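Local coordinates for protein aminotransferase (Neisseria meningitidis Z2491, PDB 3JTX) that probably catalyses the pyridoxal-phosphate-dependent transfer of amino groups between amino acids and oxo acids, as a dimeric class I/II aminotransferase, at residues L252-V257 / R284-A289; S100-F105 / H274-S279; E192-Q197 / Q225-L230. All coordinates share one frame; numbering follows the deposited sequence.

Contact 1 of 3, residues L252-V257 / R284-A289; sequences LRSGFV and RASIAA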
ATOM      1  N   LEU A 252      -9.413  -8.734   1.720  1.00 15.64           N
ATOM      2  CA  LEU A 252      -9.011  -8.712   0.317  1.00 15.53           C
ATOM      3  C   LEU A 252      -8.209  -7.451  -0.018  1.00 15.83           C
ATOM      4  O   LEU A 252      -7.369  -7.470  -0.914  1.00 14.94           O
ATOM      5  CB  LEU A 252     -10.232  -8.860  -0.593  1.00 16.13           C
ATOM      6  CG  LEU A 252      -9.963  -9.032  -2.088  1.00 14.45           C
ATOM      7  CD1 LEU A 252      -9.217 -10.352  -2.391  1.00 12.78           C
ATOM      8  CD2 LEU A 252     -11.278  -8.943  -2.857  1.00 13.91           C
ATOM      9  N   ARG A 253      -8.467  -6.369   0.721  1.00 15.76           N
ATOM     10  CA  ARG A 253      -7.806  -5.073   0.542  1.00 15.67           C
ATOM     11  C   ARG A 253      -8.054  -4.610  -0.885  1.00 15.50           C
ATOM     12  O   ARG A 253      -7.112  -4.528  -1.680  1.00 16.36           O
ATOM     13  CB  ARG A 253      -6.288  -5.119   0.855  1.00 15.13           C
ATOM     14  CG  ARG A 253      -5.898  -5.785   2.162  1.00 15.94           C
ATOM     15  CD  ARG A 253      -6.703  -5.280   3.377  1.00 15.11           C
ATOM     16  NE  ARG A 253      -6.661  -3.825   3.505  1.00 15.54           N
ATOM     17  CZ  ARG A 253      -7.705  -3.012   3.686  1.00 16.22           C
ATOM     18  NH1 ARG A 253      -8.952  -3.458   3.806  1.00 17.33           N
ATOM     19  NH2 ARG A 253      -7.491  -1.704   3.776  1.00 16.42           N
ATOM     20  N   SER A 254      -9.318  -4.318  -1.195  1.00 15.12           N
ATOM     21  CA  SER A 254      -9.724  -3.926  -2.538  1.00 15.52           C
ATOM     22  C   SER A 254     -10.898  -2.933  -2.577  1.00 15.04           C
ATOM     23  O   SER A 254     -11.954  -3.156  -1.970  1.00 14.46           O
ATOM     24  CB  SER A 254     -10.081  -5.178  -3.332  1.00 15.34           C
ATOM     25  OG  SER A 254     -10.547  -4.868  -4.633  1.00 14.76           O
ATOM     26  N   GLY A 255     -10.695  -1.841  -3.318  1.00 15.00           N
ATOM     27  CA  GLY A 255     -11.750  -0.908  -3.628  1.00 15.00           C
ATOM     28  C   GLY A 255     -11.394  -0.140  -4.884  1.00 15.17           C
ATOM     29  O   GLY A 255     -10.604  -0.610  -5.720  1.00 13.80           O
ATOM     30  N   PHE A 256     -11.970   1.044  -5.020  1.00 15.28           N
ATOM     31  CA  PHE A 256     -11.590   1.946  -6.097  1.00 15.59           C
ATOM     32  C   PHE A 256     -11.847   3.385  -5.709  1.00 16.26           C
ATOM     33  O   PHE A 256     -12.584   3.645  -4.767  1.00 16.63           O
ATOM     34  CB  PHE A 256     -12.281   1.590  -7.426  1.00 15.76           C
ATOM     35  CG  PHE A 256     -13.776   1.815  -7.455  1.00 15.62           C
ATOM     36  CD1 PHE A 256     -14.310   3.056  -7.761  1.00 15.38           C
ATOM     37  CD2 PHE A 256     -14.651   0.763  -7.211  1.00 15.23           C
ATOM     38  CE1 PHE A 256     -15.696   3.246  -7.825  1.00 14.31           C
ATOM     39  CE2 PHE A 256     -16.033   0.938  -7.282  1.00 15.43           C
ATOM     40  CZ  PHE A 256     -16.555   2.179  -7.591  1.00 14.55           C
ATOM     41  N   VAL A 257     -11.188   4.291  -6.427  1.00 16.17           N
ATOM     42  CA  VAL A 257     -11.420   5.725  -6.344  1.00 16.36           C
ATOM     43  C   VAL A 257     -11.914   6.155  -7.732  1.00 16.58           C
ATOM     44  O   VAL A 257     -11.486   5.607  -8.749  1.00 17.37           O
ATOM     45  CB  VAL A 257     -10.158   6.486  -5.916  1.00 16.48           C
ATOM     46  CG1 VAL A 257      -8.999   6.271  -6.912  1.00 16.77           C
ATOM     47  CG2 VAL A 257     -10.455   7.972  -5.749  1.00 17.64           C
ATOM     48  N   ARG A 284      -9.067 -10.148 -10.225  1.00 13.70           N
ATOM     49  CA  ARG A 284     -10.053 -11.097 -10.741  1.00 14.02           C
ATOM     50  C   ARG A 284     -11.192 -11.346  -9.729  1.00 14.21           C
ATOM     51  O   ARG A 284     -12.371 -11.376 -10.095  1.00 13.70           O
ATOM     52  CB  ARG A 284      -9.390 -12.422 -11.117  1.00 14.36           C
ATOM     53  CG  ARG A 284      -8.278 -12.301 -12.156  1.00 15.70           C
ATOM     54  CD  ARG A 284      -8.786 -12.251 -13.563  1.00 17.08           C
ATOM     55  NE  ARG A 284      -7.673 -12.132 -14.497  1.00 15.23           N
ATOM     56  CZ  ARG A 284      -7.719 -11.487 -15.655  1.00 15.41           C
ATOM     57  NH1 ARG A 284      -8.840 -10.894 -16.068  1.00 16.39           N
ATOM     58  NH2 ARG A 284      -6.630 -11.421 -16.406  1.00 14.44           N
ATOM     59  N   ALA A 285     -10.815 -11.563  -8.475  1.00 14.32           N
ATOM     60  CA  ALA A 285     -11.774 -11.753  -7.392  1.00 14.73           C
ATOM     61  C   ALA A 285     -12.657 -10.513  -7.256  1.00 14.70           C
ATOM     62  O   ALA A 285     -13.859 -10.619  -6.990  1.00 15.95           O
ATOM     63  CB  ALA A 285     -11.022 -12.037  -6.085  1.00 14.08           C
ATOM     64  N   SER A 286     -12.067  -9.338  -7.478  1.00 14.66           N
ATOM     65  CA  SER A 286     -12.779  -8.069  -7.357  1.00 14.94           C
ATOM     66  C   SER A 286     -13.774  -7.853  -8.492  1.00 15.10           C
ATOM     67  O   SER A 286     -14.891  -7.396  -8.252  1.00 15.24           O
ATOM     68  CB  SER A 286     -11.786  -6.897  -7.281  1.00 14.54           C
ATOM     69  OG  SER A 286     -10.888  -7.080  -6.182  1.00 15.65           O
ATOM     70  N   ILE A 287     -13.381  -8.194  -9.716  1.00 14.99           N
ATOM     71  CA  ILE A 287     -14.312  -8.188 -10.854  1.00 15.24           C
ATOM     72  C   ILE A 287     -15.535  -9.059 -10.535  1.00 15.62           C
ATOM     73  O   ILE A 287     -16.690  -8.618 -10.680  1.00 15.69           O
ATOM     74  CB  ILE A 287     -13.631  -8.686 -12.150  1.00 15.33           C
ATOM     75  CG1 ILE A 287     -12.618  -7.658 -12.659  1.00 16.07           C
ATOM     76  CG2 ILE A 287     -14.677  -8.936 -13.258  1.00 15.01           C
ATOM     77  CD1 ILE A 287     -11.609  -8.217 -13.686  1.00 15.83           C
ATOM     78  N   ALA A 288     -15.280 -10.275 -10.056  1.00 15.27           N
ATOM     79  CA  ALA A 288     -16.354 -11.185  -9.647  1.00 15.42           C
ATOM     80  C   ALA A 288     -17.262 -10.553  -8.592  1.00 15.33           C
ATOM     81  O   ALA A 288     -18.486 -10.706  -8.655  1.00 15.36           O
ATOM     82  CB  ALA A 288     -15.777 -12.509  -9.123  1.00 14.41           C
ATOM     83  N   ALA A 289     -16.658  -9.856  -7.632  1.00 15.17           N
ATOM     84  CA  ALA A 289     -17.393  -9.180  -6.564  1.00 15.81           C
ATOM     85  C   ALA A 289     -18.271  -8.034  -7.062  1.00 15.75           C
ATOM     86  O   ALA A 289     -19.453  -7.987  -6.754  1.00 17.12           O
ATOM     87  CB  ALA A 289     -16.413  -8.660  -5.480  1.00 14.94           C
TER
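S254 meets S286 hydroxyl to hydroxyl, the two OG atoms 2.7 Å apart in a hydrogen bond. With its OG turned away from the backbone N (chi1 177°), S254 reaches out from the residue just ahead of the strand, and its CB follows to 3.5 Å from S286 OG. S286 OG is gripped a second time by the main-chain oxygen of V282, so this buried hydroxyl has one partner across the contact and another one turn back in its own helix. L252 adds the apolar half: its two methyls divide the work, CD2 coming to 3.8 Å from S286 OG while CD1 faces the CB of A285 at 4.4 Å. In the fold type I architecture of this family, strand 255-259 is the antiparallel member of the mixed seven-stranded sheet, and the contact joins its leading end to helix 280-291. R253, between L252 and S254 in sequence, instead bonds through NH2 to phosphate oxygen OP3 of the modified, cofactor-bearing lysine at position 245. L52 of helix 46-54 packs against both L252 and A285, and L59 of the second subunit also lies against L252.

Contact 2 of 3, residues S100-F105 / H274-S279; sequences SREALF and HGSAMS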
ATOM      1  N   SER A 100      -9.701   1.250   0.840  1.00 17.85           N
ATOM      2  CA  SER A 100      -9.821   2.707   0.867  1.00 17.54           C
ATOM      3  C   SER A 100      -8.805   3.348   1.819  1.00 17.79           C
ATOM      4  O   SER A 100      -8.427   4.505   1.616  1.00 17.54           O
ATOM      5  CB  SER A 100     -11.253   3.154   1.216  1.00 17.66           C
ATOM      6  OG  SER A 100     -11.606   2.816   2.547  1.00 19.66           O
ATOM      7  N   ARG A 101      -8.353   2.632   2.855  1.00 17.43           N
ATOM      8  CA  ARG A 101      -7.402   3.237   3.810  1.00 16.70           C
ATOM      9  C   ARG A 101      -6.149   3.797   3.121  1.00 16.65           C
ATOM     10  O   ARG A 101      -5.853   4.993   3.241  1.00 16.51           O
ATOM     11  CB  ARG A 101      -6.981   2.232   4.890  1.00 16.94           C
ATOM     12  CG  ARG A 101      -5.940   2.799   5.871  1.00 18.17           C
ATOM     13  CD  ARG A 101      -5.731   1.891   7.082  1.00 20.60           C
ATOM     14  NE  ARG A 101      -6.963   1.862   7.856  1.00 23.51           N
ATOM     15  CZ  ARG A 101      -7.086   2.211   9.131  1.00 27.37           C
ATOM     16  NH1 ARG A 101      -6.032   2.563   9.872  1.00 29.24           N
ATOM     17  NH2 ARG A 101      -8.294   2.181   9.678  1.00 27.92           N
ATOM     18  N   GLU A 102      -5.414   2.949   2.391  1.00 15.93           N
ATOM     19  CA  GLU A 102      -4.191   3.400   1.726  1.00 15.39           C
ATOM     20  C   GLU A 102      -4.485   4.524   0.735  1.00 15.03           C
ATOM     21  O   GLU A 102      -3.676   5.436   0.566  1.00 15.32           O
ATOM     22  CB  GLU A 102      -3.428   2.235   1.057  1.00 15.47           C
ATOM     23  CG  GLU A 102      -4.132   1.577  -0.123  1.00 16.21           C
ATOM     24  CD  GLU A 102      -3.816   2.194  -1.503  1.00 17.28           C
ATOM     25  OE1 GLU A 102      -3.152   3.246  -1.588  1.00 16.79           O
ATOM     26  OE2 GLU A 102      -4.246   1.606  -2.519  1.00 16.32           O
ATOM     27  N   ALA A 103      -5.643   4.444   0.090  1.00 14.92           N
ATOM     28  CA  ALA A 103      -6.070   5.390  -0.929  1.00 15.51           C
ATOM     29  C   ALA A 103      -6.325   6.768  -0.330  1.00 15.20           C
ATOM     30  O   ALA A 103      -5.829   7.760  -0.829  1.00 15.55           O
ATOM     31  CB  ALA A 103      -7.346   4.868  -1.620  1.00 15.00           C
ATOM     32  N   LEU A 104      -7.076   6.812   0.767  1.00 15.63           N
ATOM     33  CA  LEU A 104      -7.383   8.071   1.432  1.00 16.61           C
ATOM     34  C   LEU A 104      -6.095   8.691   1.981  1.00 15.78           C
ATOM     35  O   LEU A 104      -5.861   9.898   1.830  1.00 15.45           O
ATOM     36  CB  LEU A 104      -8.367   7.837   2.587  1.00 17.14           C
ATOM     37  CG  LEU A 104      -9.812   7.496   2.240  1.00 21.70           C
ATOM     38  CD1 LEU A 104     -10.497   6.747   3.400  1.00 24.53           C
ATOM     39  CD2 LEU A 104     -10.607   8.758   1.844  1.00 22.01           C
ATOM     40  N   PHE A 105      -5.264   7.863   2.615  1.00 15.12           N
ATOM     41  CA  PHE A 105      -4.009   8.344   3.194  1.00 15.16           C
ATOM     42  C   PHE A 105      -3.083   8.931   2.136  1.00 15.45           C
ATOM     43  O   PHE A 105      -2.607  10.069   2.259  1.00 16.22           O
ATOM     44  CB  PHE A 105      -3.283   7.224   3.956  1.00 15.53           C
ATOM     45  CG  PHE A 105      -2.000   7.693   4.607  1.00 15.38           C
ATOM     46  CD1 PHE A 105      -2.017   8.232   5.879  1.00 17.80           C
ATOM     47  CD2 PHE A 105      -0.792   7.631   3.926  1.00 16.43           C
ATOM     48  CE1 PHE A 105      -0.836   8.704   6.488  1.00 15.35           C
ATOM     49  CE2 PHE A 105       0.406   8.089   4.527  1.00 17.57           C
ATOM     50  CZ  PHE A 105       0.367   8.639   5.806  1.00 15.78           C
ATOM     51  N   HIS A 274       4.604   4.798  -5.015  1.00 13.72           N
ATOM     52  CA  HIS A 274       4.052   4.450  -3.694  1.00 14.51           C
ATOM     53  C   HIS A 274       3.800   2.935  -3.566  1.00 15.25           C
ATOM     54  O   HIS A 274       3.737   2.398  -2.447  1.00 15.80           O
ATOM     55  CB  HIS A 274       2.805   5.331  -3.501  1.00 15.04           C
ATOM     56  CG  HIS A 274       1.855   4.912  -2.430  1.00 15.91           C
ATOM     57  ND1 HIS A 274       0.663   4.263  -2.708  1.00 15.44           N
ATOM     58  CD2 HIS A 274       1.839   5.180  -1.101  1.00 15.65           C
ATOM     59  CE1 HIS A 274      -0.013   4.098  -1.582  1.00 15.82           C
ATOM     60  NE2 HIS A 274       0.686   4.632  -0.592  1.00 17.93           N
ATOM     61  N   GLY A 275       3.689   2.252  -4.708  1.00 15.18           N
ATOM     62  CA  GLY A 275       3.729   0.778  -4.759  1.00 15.64           C
ATOM     63  C   GLY A 275       2.406   0.108  -4.431  1.00 15.43           C
ATOM     64  O   GLY A 275       2.371  -0.891  -3.695  1.00 15.28           O
ATOM     65  N   SER A 276       1.324   0.643  -5.007  1.00 15.29           N
ATOM     66  CA  SER A 276      -0.040   0.230  -4.675  1.00 14.75           C
ATOM     67  C   SER A 276      -0.804  -0.406  -5.853  1.00 14.49           C
ATOM     68  O   SER A 276      -2.005  -0.234  -5.998  1.00 14.95           O
ATOM     69  CB  SER A 276      -0.802   1.408  -4.058  1.00 15.76           C
ATOM     70  OG  SER A 276      -0.578   2.649  -4.747  1.00 15.11           O
ATOM     71  N   ALA A 277      -0.085  -1.176  -6.660  1.00 13.76           N
ATOM     72  CA  ALA A 277      -0.638  -1.957  -7.752  1.00 14.03           C
ATOM     73  C   ALA A 277      -1.285  -3.232  -7.190  1.00 13.69           C
ATOM     74  O   ALA A 277      -0.769  -3.827  -6.238  1.00 14.01           O
ATOM     75  CB  ALA A 277       0.487  -2.318  -8.747  1.00 13.10           C
HETATM   76  N   MSE A 278      -2.413  -3.638  -7.761  1.00 14.08           N
HETATM   77  CA  MSE A 278      -3.201  -4.762  -7.220  1.00 13.42           C
HETATM   78  C   MSE A 278      -2.851  -6.115  -7.839  1.00 14.21           C
HETATM   79  O   MSE A 278      -2.941  -6.285  -9.053  1.00 13.34           O
HETATM   80  CB  MSE A 278      -4.683  -4.494  -7.446  1.00 13.54           C
HETATM   81  CG  MSE A 278      -5.618  -5.460  -6.726  1.00 13.42           C
HETATM   82 SE   MSE A 278      -7.480  -5.044  -7.015  0.75 13.55          SE
HETATM   83  CE  MSE A 278      -7.548  -3.452  -5.863  1.00 12.85           C
ATOM     84  N   SER A 279      -2.485  -7.087  -6.989  1.00 13.59           N
ATOM     85  CA  SER A 279      -2.346  -8.488  -7.403  1.00 13.89           C
ATOM     86  C   SER A 279      -3.391  -8.890  -8.444  1.00 13.04           C
ATOM     87  O   SER A 279      -4.582  -8.696  -8.227  1.00 13.11           O
ATOM     88  CB  SER A 279      -2.510  -9.358  -6.148  1.00 13.76           C
ATOM     89  OG  SER A 279      -2.453 -10.722  -6.449  1.00 14.47           O
TER
HETATM   90  O   HOH W   1      -0.971   5.051   1.651  1.00 19.80           O
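E102 reaches from helix 100-111 to H274, at the end of helix 261-274, and to S276 in the loop that follows, beside the cofactor site of this fold type I enzyme: the same helix offers the backbone N atoms of S100 and R101 to the phosphate on the modified lysine at position 245. From CB the chain sets off with CG between the backbone N and carbonyl carbon (chi1 67°) and bends at chi2 (90°). CD then comes to 4.0 Å from S276 CB. Of the two carboxylate oxygens, OE1 approaches the H274 ring at its edge, near the ring plane and 3.3 Å from CE1, with the carboxylate tilted 32° from that ring. OE2 lies 3.8 Å from S276 CB; its stronger partners are R271, in a salt bridge, and the backbone N of L98. H274 also meets its counterpart in the second subunit, which places the contact at the dimer interface. Both ring nitrogens are engaged: ND1 pairs with S276 OG at 2.9 Å, the hydroxyl lying in the ring plane, and NE2 lies 2.8 Å from a water that donates to E102 O.

Contact 3 of 3, residues E192-Q197 / Q225-L230; sequences EVFDLQ and QAAAQL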
ATOM      1  N   GLU A 192     -24.782  22.461  -0.534  1.00 14.97           N
ATOM      2  CA  GLU A 192     -24.037  23.363   0.339  1.00 16.08           C
ATOM      3  C   GLU A 192     -22.519  23.215   0.189  1.00 15.67           C
ATOM      4  O   GLU A 192     -21.810  24.220   0.045  1.00 15.35           O
ATOM      5  CB  GLU A 192     -24.441  23.160   1.796  1.00 16.82           C
ATOM      6  CG  GLU A 192     -23.898  24.233   2.721  1.00 20.58           C
ATOM      7  CD  GLU A 192     -24.465  24.179   4.137  1.00 24.42           C
ATOM      8  OE1 GLU A 192     -25.099  23.168   4.520  1.00 25.44           O
ATOM      9  OE2 GLU A 192     -24.237  25.162   4.876  1.00 26.14           O
ATOM     10  N   VAL A 193     -22.025  21.978   0.218  1.00 14.98           N
ATOM     11  CA  VAL A 193     -20.587  21.780   0.128  0.50 14.87           C
ATOM     12  C   VAL A 193     -20.080  22.108  -1.283  1.00 15.08           C
ATOM     13  O   VAL A 193     -18.979  22.645  -1.428  1.00 14.60           O
ATOM     14  CB  VAL A 193     -20.132  20.386   0.637  0.50 14.96           C
ATOM     15  CG1 VAL A 193     -20.543  19.259  -0.312  0.50 14.06           C
ATOM     16  CG2 VAL A 193     -18.610  20.395   0.888  0.50 14.70           C
ATOM     17  N   PHE A 194     -20.894  21.845  -2.306  1.00 14.99           N
ATOM     18  CA  PHE A 194     -20.537  22.212  -3.667  1.00 14.72           C
ATOM     19  C   PHE A 194     -20.410  23.740  -3.807  1.00 14.93           C
ATOM     20  O   PHE A 194     -19.488  24.232  -4.461  1.00 15.11           O
ATOM     21  CB  PHE A 194     -21.552  21.668  -4.686  1.00 14.88           C
ATOM     22  CG  PHE A 194     -21.493  20.162  -4.903  1.00 14.46           C
ATOM     23  CD1 PHE A 194     -20.298  19.449  -4.811  1.00 16.19           C
ATOM     24  CD2 PHE A 194     -22.641  19.466  -5.263  1.00 14.48           C
ATOM     25  CE1 PHE A 194     -20.267  18.092  -5.032  1.00 15.96           C
ATOM     26  CE2 PHE A 194     -22.608  18.104  -5.478  1.00 13.08           C
ATOM     27  CZ  PHE A 194     -21.439  17.420  -5.370  1.00 15.57           C
ATOM     28  N   ASP A 195     -21.337  24.483  -3.212  1.00 14.92           N
ATOM     29  CA  ASP A 195     -21.270  25.935  -3.257  1.00 15.50           C
ATOM     30  C   ASP A 195     -20.005  26.434  -2.532  1.00 15.23           C
ATOM     31  O   ASP A 195     -19.333  27.348  -3.018  1.00 15.31           O
ATOM     32  CB  ASP A 195     -22.540  26.562  -2.681  1.00 15.42           C
ATOM     33  CG  ASP A 195     -23.782  26.367  -3.599  1.00 17.26           C
ATOM     34  OD1 ASP A 195     -23.634  26.144  -4.811  1.00 18.14           O
ATOM     35  OD2 ASP A 195     -24.916  26.443  -3.108  1.00 17.44           O
ATOM     36  N   LEU A 196     -19.676  25.834  -1.390  1.00 15.22           N
ATOM     37  CA  LEU A 196     -18.419  26.153  -0.697  1.00 15.71           C
ATOM     38  C   LEU A 196     -17.196  25.835  -1.569  1.00 15.62           C
ATOM     39  O   LEU A 196     -16.235  26.609  -1.620  1.00 16.51           O
ATOM     40  CB  LEU A 196     -18.340  25.439   0.661  1.00 15.46           C
ATOM     41  CG  LEU A 196     -19.177  26.069   1.786  1.00 17.46           C
ATOM     42  CD1 LEU A 196     -19.385  25.081   2.892  1.00 15.39           C
ATOM     43  CD2 LEU A 196     -18.527  27.356   2.315  1.00 17.59           C
ATOM     44  N   GLN A 197     -17.245  24.716  -2.289  1.00 15.72           N
ATOM     45  CA  GLN A 197     -16.187  24.380  -3.236  1.00 15.69           C
ATOM     46  C   GLN A 197     -16.029  25.451  -4.320  1.00 15.95           C
ATOM     47  O   GLN A 197     -14.902  25.830  -4.665  1.00 15.66           O
ATOM     48  CB  GLN A 197     -16.429  23.006  -3.870  1.00 15.66           C
ATOM     49  CG  GLN A 197     -15.273  22.517  -4.739  1.00 16.51           C
ATOM     50  CD  GLN A 197     -15.515  21.127  -5.294  1.00 18.06           C
ATOM     51  OE1 GLN A 197     -16.530  20.894  -5.955  1.00 18.15           O
ATOM     52  NE2 GLN A 197     -14.604  20.182  -4.996  1.00 16.56           N
ATOM     53  N   GLN A 225     -23.371  10.894  -8.021  1.00 14.56           N
ATOM     54  CA  GLN A 225     -24.784  10.982  -8.372  1.00 14.32           C
ATOM     55  C   GLN A 225     -25.382  12.346  -7.988  1.00 13.91           C
ATOM     56  O   GLN A 225     -26.189  12.894  -8.717  1.00 13.04           O
ATOM     57  CB  GLN A 225     -25.557   9.854  -7.663  1.00 14.17           C
ATOM     58  CG  GLN A 225     -27.067   9.876  -7.889  1.00 16.13           C
ATOM     59  CD  GLN A 225     -27.758   8.678  -7.269  1.00 17.06           C
ATOM     60  OE1 GLN A 225     -27.440   8.282  -6.149  1.00 17.48           O
ATOM     61  NE2 GLN A 225     -28.705   8.085  -8.011  1.00 17.66           N
ATOM     62  N   ALA A 226     -24.982  12.880  -6.836  1.00 13.26           N
ATOM     63  CA  ALA A 226     -25.452  14.202  -6.391  1.00 12.82           C
ATOM     64  C   ALA A 226     -25.007  15.299  -7.378  1.00 12.68           C
ATOM     65  O   ALA A 226     -25.801  16.174  -7.740  1.00 12.33           O
ATOM     66  CB  ALA A 226     -24.944  14.515  -4.996  1.00 12.67           C
ATOM     67  N   ALA A 227     -23.755  15.217  -7.829  1.00 12.47           N
ATOM     68  CA  ALA A 227     -23.234  16.145  -8.830  1.00 12.87           C
ATOM     69  C   ALA A 227     -24.062  16.089 -10.099  1.00 13.21           C
ATOM     70  O   ALA A 227     -24.497  17.126 -10.619  1.00 12.51           O
ATOM     71  CB  ALA A 227     -21.775  15.841  -9.145  1.00 12.83           C
ATOM     72  N   ALA A 228     -24.273  14.871 -10.597  1.00 13.33           N
ATOM     73  CA  ALA A 228     -25.109  14.656 -11.791  1.00 13.75           C
ATOM     74  C   ALA A 228     -26.499  15.267 -11.613  1.00 13.65           C
ATOM     75  O   ALA A 228     -26.969  16.015 -12.472  1.00 12.39           O
ATOM     76  CB  ALA A 228     -25.209  13.151 -12.100  1.00 13.68           C
ATOM     77  N   GLN A 229     -27.144  14.960 -10.490  1.00 13.22           N
ATOM     78  CA  GLN A 229     -28.494  15.443 -10.218  1.00 13.66           C
ATOM     79  C   GLN A 229     -28.584  16.963 -10.113  1.00 13.85           C
ATOM     80  O   GLN A 229     -29.611  17.544 -10.465  1.00 14.52           O
ATOM     81  CB  GLN A 229     -29.089  14.757  -8.984  1.00 13.53           C
ATOM     82  CG  GLN A 229     -29.487  13.275  -9.267  1.00 15.32           C
ATOM     83  CD  GLN A 229     -30.035  12.533  -8.029  1.00 18.75           C
ATOM     84  OE1 GLN A 229     -30.410  13.145  -7.035  1.00 19.01           O
ATOM     85  NE2 GLN A 229     -30.069  11.207  -8.101  1.00 19.43           N
ATOM     86  N   LEU A 230     -27.504  17.598  -9.668  1.00 13.87           N
ATOM     87  CA  LEU A 230     -27.445  19.047  -9.544  1.00 14.09           C
ATOM     88  C   LEU A 230     -26.792  19.726 -10.763  1.00 14.24           C
ATOM     89  O   LEU A 230     -26.575  20.919 -10.749  1.00 14.84           O
ATOM     90  CB  LEU A 230     -26.693  19.405  -8.255  1.00 13.86           C
ATOM     91  CG  LEU A 230     -27.384  19.021  -6.941  1.00 14.68           C
ATOM     92  CD1 LEU A 230     -26.426  19.213  -5.756  1.00 14.41           C
ATOM     93  CD2 LEU A 230     -28.661  19.813  -6.740  1.00 13.70           C
TER
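Segments 192-197 and 225-230, on helices 187-200 and 223-229, have their nearest CA atoms at F194 and A227, 8.4 Å apart, a gap between backbones that one aromatic ring spans. That ring belongs to F194. Its CG lies opposite the carbonyl carbon (chi1 -72°), a setting that carries the ring away from its own helix and brings its outer rim to the other. CD2 meets the methyl CD1 of L230 at 3.8 Å, the methyl lying in the ring plane at the edge. CE2, one atom further out, comes to 4.3 Å from the CB of A226 and to 3.9 Å from the backbone N of A227. CZ at the end of the ring faces the CB of A227 at 4.1 Å. The small alanine side chains let the ring come close to the helix backbone, while L230, where the chain leaves the helix, covers one end of the edge. Each helix is the connection of a beta-alpha-beta crossover: helix 187-200 links parallel strands 169-175 and 203-207, while helix 223-229 lies between strands 203-207 and 237-242. The two thus share a strand and pack beside each other on the large-domain sheet, where L237 touches both F194 and A227 and I204 also meets F194. W190, one turn earlier on the same helix, brings its ring against F194 and its side chain against A226, and Q197 reaches across to R232 with its OE1. Everything that F194 offers is hydrocarbon, and the side-chain atoms facing it are methyls, with the helix backbone at A227 N also close, so the segments are joined by van der Waals and hydrophobic packing, with shape fit rather than directional bonds setting how the ring sits.

How the contacts relate
Contacts 1 and 2 are neighbours, their centres 12 Å apart, and they cross along the chain: 100-105, 252-257, 274-279 and 284-289 alternate. M278 of the second contact joins them, its CE 3.5 Å from S254 OG. Each also reaches the second subunit, and R253 and the N-terminal end of helix 100-111 both serve the cofactor phosphate, so this pair ties the cofactor site to the dimer interface. Contact 3 stands apart, with centres 28 Å and 27 Å from contacts 1 and 2. It is nested in the loop closed by contact 2, ends before contact 1 opens, and links crossover helices of the same seven-stranded sheet that carries strand 255-259.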